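Local structure of polycyclic ketone monooxygenase (Myceliophthora thermophila, 5MQ6) at residues His20-Ser23 and Gln24-Ala28; Trp328-Glu331 and Arg332-Leu336; Asp342-Glu345 and Glu346-Asn350. The protein catalyses the Baeyer-Villiger oxidation of ketones, polycyclic ones above all, inserting one oxygen atom beside the carbonyl to give esters or lactones, with FAD as cofactor. All coordinates share one frame; numbering follows the deposited sequence.

Contact 1 (His20-Ser23 and Gln24-Ala28); sequences HQLS and QKYTA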
ATOM      1  N   HIS A  20      27.573 -13.681 -11.747  1.00 62.90           N
ATOM      2  CA  HIS A  20      27.544 -12.565 -10.720  1.00 68.82           C
ATOM      3  C   HIS A  20      28.725 -11.518 -10.762  1.00 67.23           C
ATOM      4  O   HIS A  20      29.327 -11.189  -9.787  1.00 61.10           O
ATOM      5  CB  HIS A  20      27.299 -13.137  -9.355  1.00 69.94           C
ATOM      6  CG  HIS A  20      26.148 -14.102  -9.322  1.00 89.63           C
ATOM      7  ND1 HIS A  20      26.312 -15.470  -9.420  1.00 94.06           N
ATOM      8  CD2 HIS A  20      24.811 -13.891  -9.236  1.00 96.27           C
ATOM      9  CE1 HIS A  20      25.132 -16.064  -9.365  1.00 88.68           C
ATOM     10  NE2 HIS A  20      24.204 -15.127  -9.257  1.00 93.19           N
ATOM     11  N   GLN A  21      29.071 -11.060 -11.962  1.00 60.95           N
ATOM     12  CA  GLN A  21      29.456  -9.664 -12.228  1.00 63.25           C
ATOM     13  C   GLN A  21      28.156  -8.846 -12.588  1.00 60.83           C
ATOM     14  O   GLN A  21      28.154  -7.631 -12.720  1.00 69.09           O
ATOM     15  CB  GLN A  21      30.542  -9.618 -13.342  1.00 71.60           C
ATOM     16  CG  GLN A  21      30.218 -10.298 -14.698  1.00 76.02           C
ATOM     17  CD  GLN A  21      31.360 -11.186 -15.277  1.00 78.95           C
ATOM     18  OE1 GLN A  21      32.403 -10.687 -15.725  1.00 66.71           O
ATOM     19  NE2 GLN A  21      31.139 -12.502 -15.309  1.00 64.79           N
ATOM     20  N   LEU A  22      27.046  -9.541 -12.770  1.00 46.00           N
ATOM     21  CA  LEU A  22      25.697  -8.956 -12.698  1.00 44.42           C
ATOM     22  C   LEU A  22      25.514  -8.030 -11.461  1.00 46.28           C
ATOM     23  O   LEU A  22      25.049  -6.831 -11.558  1.00 39.02           O
ATOM     24  CB  LEU A  22      24.693 -10.107 -12.608  1.00 41.00           C
ATOM     25  CG  LEU A  22      23.198  -9.831 -12.600  1.00 49.71           C
ATOM     26  CD1 LEU A  22      22.801  -9.097 -13.889  1.00 53.31           C
ATOM     27  CD2 LEU A  22      22.396 -11.128 -12.467  1.00 43.81           C
ATOM     28  N   SER A  23      25.893  -8.572 -10.300  1.00 43.43           N
ATOM     29  CA  SER A  23      25.804  -7.786  -9.061  1.00 53.15           C
ATOM     30  C   SER A  23      26.791  -6.581  -9.076  1.00 53.43           C
ATOM     31  O   SER A  23      26.576  -5.600  -8.353  1.00 50.66           O
ATOM     32  CB  SER A  23      25.850  -8.655  -7.794  1.00 50.17           C
ATOM     33  OG  SER A  23      27.119  -9.191  -7.656  1.00 63.34           O
ATOM     34  N   GLN A  24      27.798  -6.608  -9.958  1.00 48.64           N
ATOM     35  CA  GLN A  24      28.519  -5.370 -10.276  1.00 46.97           C
ATOM     36  C   GLN A  24      27.707  -4.365 -11.093  1.00 40.13           C
ATOM     37  O   GLN A  24      27.755  -3.151 -10.813  1.00 43.46           O
ATOM     38  CB  GLN A  24      29.864  -5.634 -10.936  1.00 50.73           C
ATOM     39  CG  GLN A  24      30.941  -5.927  -9.900  1.00 61.04           C
ATOM     40  CD  GLN A  24      32.316  -6.025 -10.525  1.00 75.89           C
ATOM     41  OE1 GLN A  24      33.249  -5.321 -10.105  1.00 77.16           O
ATOM     42  NE2 GLN A  24      32.454  -6.890 -11.545  1.00 70.40           N
ATOM     43  N   LYS A  25      26.977  -4.822 -12.104  1.00 35.28           N
ATOM     44  CA  LYS A  25      26.069  -3.919 -12.843  1.00 40.26           C
ATOM     45  C   LYS A  25      24.961  -3.370 -11.907  1.00 41.97           C
ATOM     46  O   LYS A  25      24.598  -2.200 -12.002  1.00 46.31           O
ATOM     47  CB  LYS A  25      25.481  -4.649 -14.047  1.00 40.51           C
ATOM     48  CG  LYS A  25      24.454  -3.885 -14.818  1.00 45.44           C
ATOM     49  CD  LYS A  25      24.972  -2.611 -15.465  1.00 46.88           C
ATOM     50  CE  LYS A  25      24.277  -2.437 -16.802  1.00 49.62           C
ATOM     51  NZ  LYS A  25      24.418  -1.058 -17.322  1.00 53.95           N
ATOM     52  N   TYR A  26      24.462  -4.227 -11.015  1.00 38.72           N
ATOM     53  CA  TYR A  26      23.434  -3.882 -10.016  1.00 36.37           C
ATOM     54  C   TYR A  26      23.925  -2.796  -9.019  1.00 42.47           C
ATOM     55  O   TYR A  26      23.220  -1.805  -8.821  1.00 33.16           O
ATOM     56  CB  TYR A  26      22.999  -5.138  -9.217  1.00 32.18           C
ATOM     57  CG  TYR A  26      22.016  -6.140  -9.889  1.00 27.93           C
ATOM     58  CD1 TYR A  26      21.608  -6.029 -11.211  1.00 27.01           C
ATOM     59  CD2 TYR A  26      21.532  -7.220  -9.150  1.00 26.46           C
ATOM     60  CE1 TYR A  26      20.789  -6.971 -11.784  1.00 31.02           C
ATOM     61  CE2 TYR A  26      20.674  -8.157  -9.676  1.00 34.34           C
ATOM     62  CZ  TYR A  26      20.293  -8.044 -11.026  1.00 34.00           C
ATOM     63  OH  TYR A  26      19.410  -8.986 -11.567  1.00 26.79           O
ATOM     64  N   THR A  27      25.121  -2.958  -8.429  1.00 45.53           N
ATOM     65  CA  THR A  27      25.623  -1.887  -7.537  1.00 44.24           C
ATOM     66  C   THR A  27      25.911  -0.561  -8.320  1.00 40.95           C
ATOM     67  O   THR A  27      25.494   0.505  -7.867  1.00 50.28           O
ATOM     68  CB  THR A  27      26.698  -2.309  -6.471  1.00 41.75           C
ATOM     69  OG1 THR A  27      27.910  -1.617  -6.697  1.00 53.58           O
ATOM     70  CG2 THR A  27      26.953  -3.751  -6.394  1.00 33.80           C
ATOM     71  N   ALA A  28      26.479  -0.614  -9.530  1.00 41.51           N
ATOM     72  CA  ALA A  28      26.651   0.614 -10.357  1.00 39.65           C
ATOM     73  C   ALA A  28      25.353   1.383 -10.606  1.00 43.31           C
ATOM     74  O   ALA A  28      25.304   2.663 -10.483  1.00 42.42           O
ATOM     75  CB  ALA A  28      27.345   0.329 -11.685  1.00 40.60           C
TER

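Contact 2 (Trp328-Glu331 and Arg332-Leu336); sequences WQRE and RMLNL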
ATOM      1  N   TRP A 328     -12.980 -21.099   0.124  1.00 27.58           N
ATOM      2  CA  TRP A 328     -12.046 -21.218  -0.979  1.00 26.53           C
ATOM      3  C   TRP A 328     -11.063 -20.059  -1.115  1.00 25.14           C
ATOM      4  O   TRP A 328      -9.930 -20.251  -1.511  1.00 25.72           O
ATOM      5  CB  TRP A 328     -12.786 -21.425  -2.278  1.00 25.39           C
ATOM      6  CG  TRP A 328     -13.653 -20.258  -2.700  1.00 23.26           C
ATOM      7  CD1 TRP A 328     -14.999 -20.125  -2.505  1.00 22.27           C
ATOM      8  CD2 TRP A 328     -13.231 -19.126  -3.473  1.00 22.27           C
ATOM      9  NE1 TRP A 328     -15.435 -18.951  -3.069  1.00 23.39           N
ATOM     10  CE2 TRP A 328     -14.370 -18.318  -3.675  1.00 21.47           C
ATOM     11  CE3 TRP A 328     -12.008 -18.711  -3.992  1.00 22.93           C
ATOM     12  CZ2 TRP A 328     -14.321 -17.101  -4.316  1.00 19.92           C
ATOM     13  CZ3 TRP A 328     -11.961 -17.459  -4.712  1.00 20.47           C
ATOM     14  CH2 TRP A 328     -13.117 -16.683  -4.837  1.00 20.03           C
ATOM     15  N   GLN A 329     -11.497 -18.858  -0.793  1.00 25.77           N
ATOM     16  CA  GLN A 329     -10.662 -17.712  -1.065  1.00 27.09           C
ATOM     17  C   GLN A 329      -9.405 -17.643  -0.167  1.00 24.24           C
ATOM     18  O   GLN A 329      -8.282 -17.340  -0.653  1.00 22.55           O
ATOM     19  CB  GLN A 329     -11.491 -16.430  -1.033  1.00 27.55           C
ATOM     20  CG  GLN A 329     -10.723 -15.202  -1.451  1.00 28.79           C
ATOM     21  CD  GLN A 329     -11.609 -13.980  -1.661  1.00 28.82           C
ATOM     22  OE1 GLN A 329     -12.603 -13.762  -0.938  1.00 25.96           O
ATOM     23  NE2 GLN A 329     -11.252 -13.174  -2.624  1.00 25.76           N
ATOM     24  N   ARG A 330      -9.558 -17.968   1.122  1.00 20.72           N
ATOM     25  CA  ARG A 330      -8.400 -18.013   1.964  1.00 24.50           C
ATOM     26  C   ARG A 330      -7.383 -19.097   1.496  1.00 24.65           C
ATOM     27  O   ARG A 330      -6.194 -18.910   1.472  1.00 21.15           O
ATOM     28  CB  ARG A 330      -8.875 -18.118   3.433  1.00 30.09           C
ATOM     29  CG  ARG A 330      -7.834 -18.452   4.421  1.00 32.72           C
ATOM     30  CD  ARG A 330      -7.052 -17.246   4.897  1.00 35.51           C
ATOM     31  NE  ARG A 330      -7.741 -16.273   5.763  1.00 33.57           N
ATOM     32  CZ  ARG A 330      -7.838 -16.327   7.091  1.00 34.62           C
ATOM     33  NH1 ARG A 330      -7.426 -17.393   7.771  1.00 39.73           N
ATOM     34  NH2 ARG A 330      -8.372 -15.297   7.767  1.00 29.38           N
ATOM     35  N   GLU A 331      -7.871 -20.217   1.042  1.00 25.39           N
ATOM     36  CA  GLU A 331      -6.997 -21.246   0.552  1.00 25.22           C
ATOM     37  C   GLU A 331      -6.265 -20.747  -0.723  1.00 21.64           C
ATOM     38  O   GLU A 331      -5.076 -20.894  -0.871  1.00 23.13           O
ATOM     39  CB  GLU A 331      -7.817 -22.560   0.352  1.00 28.00           C
ATOM     40  CG  GLU A 331      -7.199 -23.487  -0.642  1.00 31.40           C
ATOM     41  CD  GLU A 331      -8.009 -24.709  -0.877  1.00 34.69           C
ATOM     42  OE1 GLU A 331      -8.684 -24.793  -1.944  1.00 42.24           O
ATOM     43  OE2 GLU A 331      -7.994 -25.531   0.046  1.00 45.42           O
ATOM     44  N   ARG A 332      -6.970 -20.061  -1.608  1.00 22.42           N
ATOM     45  CA  ARG A 332      -6.361 -19.545  -2.788  1.00 19.68           C
ATOM     46  C   ARG A 332      -5.258 -18.494  -2.531  1.00 20.50           C
ATOM     47  O   ARG A 332      -4.242 -18.451  -3.222  1.00 19.73           O
ATOM     48  CB  ARG A 332      -7.462 -18.983  -3.689  1.00 21.39           C
ATOM     49  CG  ARG A 332      -7.029 -18.765  -5.124  1.00 23.25           C
ATOM     50  CD  ARG A 332      -8.246 -18.326  -5.924  1.00 24.53           C
ATOM     51  NE  ARG A 332      -7.859 -18.172  -7.314  1.00 24.46           N
ATOM     52  CZ  ARG A 332      -7.784 -19.139  -8.210  1.00 23.82           C
ATOM     53  NH1 ARG A 332      -7.393 -18.802  -9.405  1.00 27.76           N
ATOM     54  NH2 ARG A 332      -8.068 -20.404  -7.963  1.00 25.66           N
ATOM     55  N   MET A 333      -5.490 -17.638  -1.549  1.00 18.85           N
ATOM     56  CA  MET A 333      -4.583 -16.601  -1.188  1.00 19.31           C
ATOM     57  C   MET A 333      -3.315 -17.230  -0.637  1.00 19.51           C
ATOM     58  O   MET A 333      -2.196 -16.790  -0.897  1.00 17.73           O
ATOM     59  CB  MET A 333      -5.217 -15.686  -0.116  1.00 20.80           C
ATOM     60  CG  MET A 333      -6.228 -14.704  -0.642  1.00 22.58           C
ATOM     61  SD  MET A 333      -6.958 -13.509   0.545  1.00 28.09           S
ATOM     62  CE  MET A 333      -7.337 -14.514   1.868  1.00 29.42           C
ATOM     63  N   LEU A 334      -3.511 -18.300   0.124  1.00 20.40           N
ATOM     64  CA  LEU A 334      -2.373 -19.076   0.663  1.00 19.53           C
ATOM     65  C   LEU A 334      -1.547 -19.743  -0.454  1.00 21.13           C
ATOM     66  O   LEU A 334      -0.350 -19.659  -0.488  1.00 21.16           O
ATOM     67  CB  LEU A 334      -2.925 -20.098   1.654  1.00 18.76           C
ATOM     68  CG  LEU A 334      -3.292 -19.535   3.034  1.00 18.11           C
ATOM     69  CD1 LEU A 334      -4.228 -20.522   3.732  1.00 20.23           C
ATOM     70  CD2 LEU A 334      -2.028 -19.421   3.859  1.00 19.51           C
ATOM     71  N   ASN A 335      -2.244 -20.330  -1.394  1.00 22.19           N
ATOM     72  CA  ASN A 335      -1.612 -20.926  -2.559  1.00 21.57           C
ATOM     73  C   ASN A 335      -0.748 -19.925  -3.344  1.00 20.53           C
ATOM     74  O   ASN A 335       0.408 -20.171  -3.571  1.00 23.08           O
ATOM     75  CB  ASN A 335      -2.706 -21.547  -3.411  1.00 21.84           C
ATOM     76  CG  ASN A 335      -2.159 -22.301  -4.576  1.00 24.16           C
ATOM     77  OD1 ASN A 335      -1.966 -21.770  -5.685  1.00 25.00           O
ATOM     78  ND2 ASN A 335      -1.850 -23.542  -4.320  1.00 22.91           N
ATOM     79  N   LEU A 336      -1.300 -18.753  -3.666  1.00 19.71           N
ATOM     80  CA  LEU A 336      -0.562 -17.706  -4.314  1.00 20.33           C
ATOM     81  C   LEU A 336       0.679 -17.295  -3.474  1.00 21.71           C
ATOM     82  O   LEU A 336       1.788 -17.203  -3.971  1.00 19.73           O
ATOM     83  CB  LEU A 336      -1.455 -16.474  -4.548  1.00 18.20           C
ATOM     84  CG  LEU A 336      -0.757 -15.258  -5.100  1.00 18.91           C
ATOM     85  CD1 LEU A 336      -0.131 -15.565  -6.485  1.00 20.59           C
ATOM     86  CD2 LEU A 336      -1.819 -14.195  -5.269  1.00 18.28           C
TER

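Contact 3 (Asp342-Glu345 and Glu346-Asn350); sequences DAAE and EGQEN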
ATOM      1  N   ASP A 342       8.587 -18.520  -1.297  1.00 22.86           N
ATOM      2  CA  ASP A 342       9.528 -19.612  -1.660  1.00 24.25           C
ATOM      3  C   ASP A 342       9.157 -20.881  -0.877  1.00 24.76           C
ATOM      4  O   ASP A 342       9.997 -21.535  -0.227  1.00 30.27           O
ATOM      5  CB  ASP A 342      10.969 -19.142  -1.496  1.00 25.35           C
ATOM      6  CG  ASP A 342      12.017 -20.164  -1.990  1.00 32.43           C
ATOM      7  OD1 ASP A 342      11.701 -20.934  -2.915  1.00 30.72           O
ATOM      8  OD2 ASP A 342      13.182 -20.174  -1.465  1.00 32.72           O
ATOM      9  N   ALA A 343       7.868 -21.196  -0.901  1.00 26.41           N
ATOM     10  CA  ALA A 343       7.333 -22.290  -0.110  1.00 25.69           C
ATOM     11  C   ALA A 343       6.423 -23.221  -0.866  1.00 27.76           C
ATOM     12  O   ALA A 343       5.779 -24.017  -0.233  1.00 30.82           O
ATOM     13  CB  ALA A 343       6.602 -21.731   1.069  1.00 26.46           C
ATOM     14  N   ALA A 344       6.366 -23.166  -2.188  1.00 27.70           N
ATOM     15  CA  ALA A 344       5.415 -23.988  -2.903  1.00 33.23           C
ATOM     16  C   ALA A 344       5.904 -25.443  -2.805  1.00 37.28           C
ATOM     17  O   ALA A 344       7.048 -25.717  -3.133  1.00 32.23           O
ATOM     18  CB  ALA A 344       5.274 -23.536  -4.357  1.00 30.76           C
ATOM     19  N   GLU A 345       5.049 -26.333  -2.294  1.00 39.67           N
ATOM     20  CA  GLU A 345       5.388 -27.771  -2.241  1.00 49.71           C
ATOM     21  C   GLU A 345       5.310 -28.515  -3.597  1.00 60.62           C
ATOM     22  O   GLU A 345       4.605 -28.076  -4.516  1.00 58.30           O
ATOM     23  CB  GLU A 345       4.539 -28.446  -1.187  1.00 57.52           C
ATOM     24  CG  GLU A 345       5.206 -28.390   0.196  1.00 62.37           C
ATOM     25  CD  GLU A 345       4.234 -28.118   1.331  1.00 72.05           C
ATOM     26  OE1 GLU A 345       4.721 -27.683   2.411  1.00 82.91           O
ATOM     27  OE2 GLU A 345       3.001 -28.313   1.151  1.00 70.73           O
ATOM     28  N   GLU A 346       5.982 -29.676  -3.666  1.00 65.20           N
ATOM     29  CA  GLU A 346       6.568 -30.232  -4.919  1.00 63.47           C
ATOM     30  C   GLU A 346       5.676 -30.347  -6.150  1.00 54.61           C
ATOM     31  O   GLU A 346       6.034 -29.893  -7.291  1.00 60.81           O
ATOM     32  CB  GLU A 346       7.246 -31.618  -4.691  1.00 61.62           C
ATOM     33  CG  GLU A 346       8.525 -31.781  -5.537  1.00 67.14           C
ATOM     34  CD  GLU A 346       8.403 -31.276  -7.009  1.00 74.67           C
ATOM     35  OE1 GLU A 346       7.739 -31.973  -7.816  1.00 69.64           O
ATOM     36  OE2 GLU A 346       8.937 -30.174  -7.377  1.00 75.45           O
ATOM     37  N   GLY A 347       4.553 -31.009  -5.953  1.00 47.03           N
ATOM     38  CA  GLY A 347       3.575 -31.132  -7.047  1.00 48.14           C
ATOM     39  C   GLY A 347       2.304 -30.453  -6.604  1.00 46.24           C
ATOM     40  O   GLY A 347       1.244 -30.980  -6.850  1.00 38.35           O
ATOM     41  N   GLN A 348       2.382 -29.319  -5.895  1.00 43.30           N
ATOM     42  CA  GLN A 348       1.129 -28.590  -5.600  1.00 37.19           C
ATOM     43  C   GLN A 348       0.577 -27.949  -6.860  1.00 26.19           C
ATOM     44  O   GLN A 348       1.321 -27.585  -7.785  1.00 32.10           O
ATOM     45  CB  GLN A 348       1.285 -27.521  -4.528  1.00 39.77           C
ATOM     46  CG  GLN A 348       2.035 -26.257  -4.902  1.00 40.60           C
ATOM     47  CD  GLN A 348       1.965 -25.217  -3.769  1.00 42.79           C
ATOM     48  OE1 GLN A 348       2.151 -25.531  -2.584  1.00 47.21           O
ATOM     49  NE2 GLN A 348       1.699 -23.999  -4.128  1.00 31.44           N
ATOM     50  N   GLU A 349      -0.738 -27.824  -6.892  1.00 25.56           N
ATOM     51  CA  GLU A 349      -1.425 -27.038  -7.937  1.00 28.27           C
ATOM     52  C   GLU A 349      -0.990 -25.575  -7.790  1.00 29.48           C
ATOM     53  O   GLU A 349      -0.907 -25.065  -6.667  1.00 33.54           O
ATOM     54  CB  GLU A 349      -2.937 -27.152  -7.755  1.00 26.71           C
ATOM     55  CG  GLU A 349      -3.695 -26.412  -8.813  1.00 28.33           C
ATOM     56  CD  GLU A 349      -5.169 -26.401  -8.616  1.00 32.30           C
ATOM     57  OE1 GLU A 349      -5.620 -27.045  -7.670  1.00 35.42           O
ATOM     58  OE2 GLU A 349      -5.880 -25.696  -9.390  1.00 44.45           O
ATOM     59  N   ASN A 350      -0.625 -24.949  -8.895  1.00 28.39           N
ATOM     60  CA  ASN A 350      -0.426 -23.528  -8.951  1.00 27.73           C
ATOM     61  C   ASN A 350      -1.762 -22.962  -9.358  1.00 26.40           C
ATOM     62  O   ASN A 350      -2.105 -22.872 -10.520  1.00 25.82           O
ATOM     63  CB  ASN A 350       0.654 -23.189  -9.957  1.00 27.90           C
ATOM     64  CG  ASN A 350       0.940 -21.751  -9.991  1.00 23.61           C
ATOM     65  OD1 ASN A 350       0.147 -20.917  -9.501  1.00 23.26           O
ATOM     66  ND2 ASN A 350       2.018 -21.416 -10.632  1.00 21.71           N
TER
HETATM   67  O   HOH W   1       5.326 -26.977  -6.667  1.00 50.92           O

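Contact 1 (His20-Ser23 and Gln24-Ala28)
L22 lies over one face of the ring of Y26, which follows it by one turn of the same helix. Its CG stands 4.0 Å from the ring centroid and 23° off the normal, a CH-pi contact displaced toward the rim on the hydroxyl side. CD1 of L22 comes down on CE1 of Y26 at 3.6 Å, while CD2 reaches past the ring carbons to the hydroxyl oxygen. The leucine branch gets there because CG is anti to the backbone N (chi1 -177°), and the ring meets it by swinging back beside its own backbone N (chi1 -78°).

Behind this pair run the i to i+4 bonds of the helix: Y26 N to L22 O at 2.7 Å, and K25 N to Q21 O at 3.1 Å.

The phenol OH of Y26 is bonded to R400, which fixes the far end of the ring. With the ring cut back to an alanine here, R400 would probably lose this hydroxyl partner and L22 the aromatic face beneath its CG. K25 forms a salt bridge with E29 and a cation-pi contact with W419. Helix 22-31 thus lays L22 and Y26 on helix 378-406, at L393, A396 and R400, with W419 touching both side chains and P421 touching Y26.

Contact 2 (Trp328-Glu331 and Arg332-Leu336)
R332 crosses W328 obliquely within one turn of the regular alpha-helix 328-340, its CD 4.0 Å from CZ3 at the edge of the indole and near the ring plane. The main-chain bonds are the ordinary i to i+4 set. R332 N bonds to W328 O, M333 N to Q329 O at 2.9 Å, L334 N to R330 O, and N335 N to E331 O at 2.9 Å.

The packing contacts lie along the side-chain stems. The R332 chain is extended from CG to NE, and its guanidinium is turned 70° from the indole, so the two do not stack. One face of the indole is taken instead by CB of Q329. On the next side of the helix, CD1 of L334 lies 4.2 Å from CG of R330, and both residues pack on F543 and M634.

Several polar ends find their partners elsewhere in the fold. R332 forms a salt bridge to E135. R330, bent at chi2 and chi3, reaches D546 through NE and E550 through NH2, both on helix 541-562, which also supplies N541 to the FAD site. Q329 is gripped by backbone groups of Y137, M140 and L143, close to the FAD-binding Y139, and N335 bonds to M351 N and E349 O. The helix is therefore tied to segments that carry FAD-binding residues, Y139 and N541.

M333, bent at chi3 (-46°), folds its methyl back over its own helix: CE lies 3.7 Å from R330 CA and 4.1 Å from R330 CD.

Contact 3 (Asp342-Glu345 and Glu346-Asn350)
Q348 folds its side chain back over E345, closing the type I beta turn E345-Q348 for a second time. The first closure is the turn's own backbone bond, Q348 N to E345 O at 2.9 Å, nearly straight at the hydrogen (162°) though the donor sits above the carbonyl plane.

From the backbone outward, CB of Q348 lies near E345 O, and CG comes closer still, 3.2 Å from that oxygen. CG is held between the backbone N and the carbonyl carbon (chi1 73°), which sends the chain back toward E345, the first residue of the turn. Beyond CG the chain is extended, and CD lands beside both E345 N and CB of A344. At the tip the amide splits its work. OE1 accepts the E345 N-H at 3.0 Å, with the donor well above the amide carbonyl plane, 62° out of it. NE2 passes A344 CB at 3.6 Å and goes on to bond with S338 OG and Y339 OH of helix 328-340.

A water donates to E345 O, a second donor alongside Q348 N, and weakly to E346 O; its 2.5 Å distance to E345 O is short, so its exact place is less certain.

One glutamine amide thus uses its acceptor and its donor in different directions: the oxygen pays for a backbone N-H inside the turn, and the nitrogen fastens that turn to the end of the preceding helix. Such use of both ends is likely to fix which way round the amide lies.

Overall arrangement
Contacts 1, 2 and 3 follow one another along the chain without interleaving. Contact 1 stands apart on the N-terminal helix 22-31, its centre about 36 Å from that of contact 2 and about 31 Å from that of contact 3. The other two have centres about 13 Å apart and form one continuous helix-and-loop region: contact 2 lies on helix 328-340, and contact 3 in the loop after it, which doubles back so that N335 ND2 approaches E349 O at 3.0 Å, a probable hydrogen bond. The M333 side chain comes within about 9 Å of FAD, the Y26 side chain is about 10 Å from that of the NADPH-binding T301, and contact 3 sits at the surface, away from both cofactors.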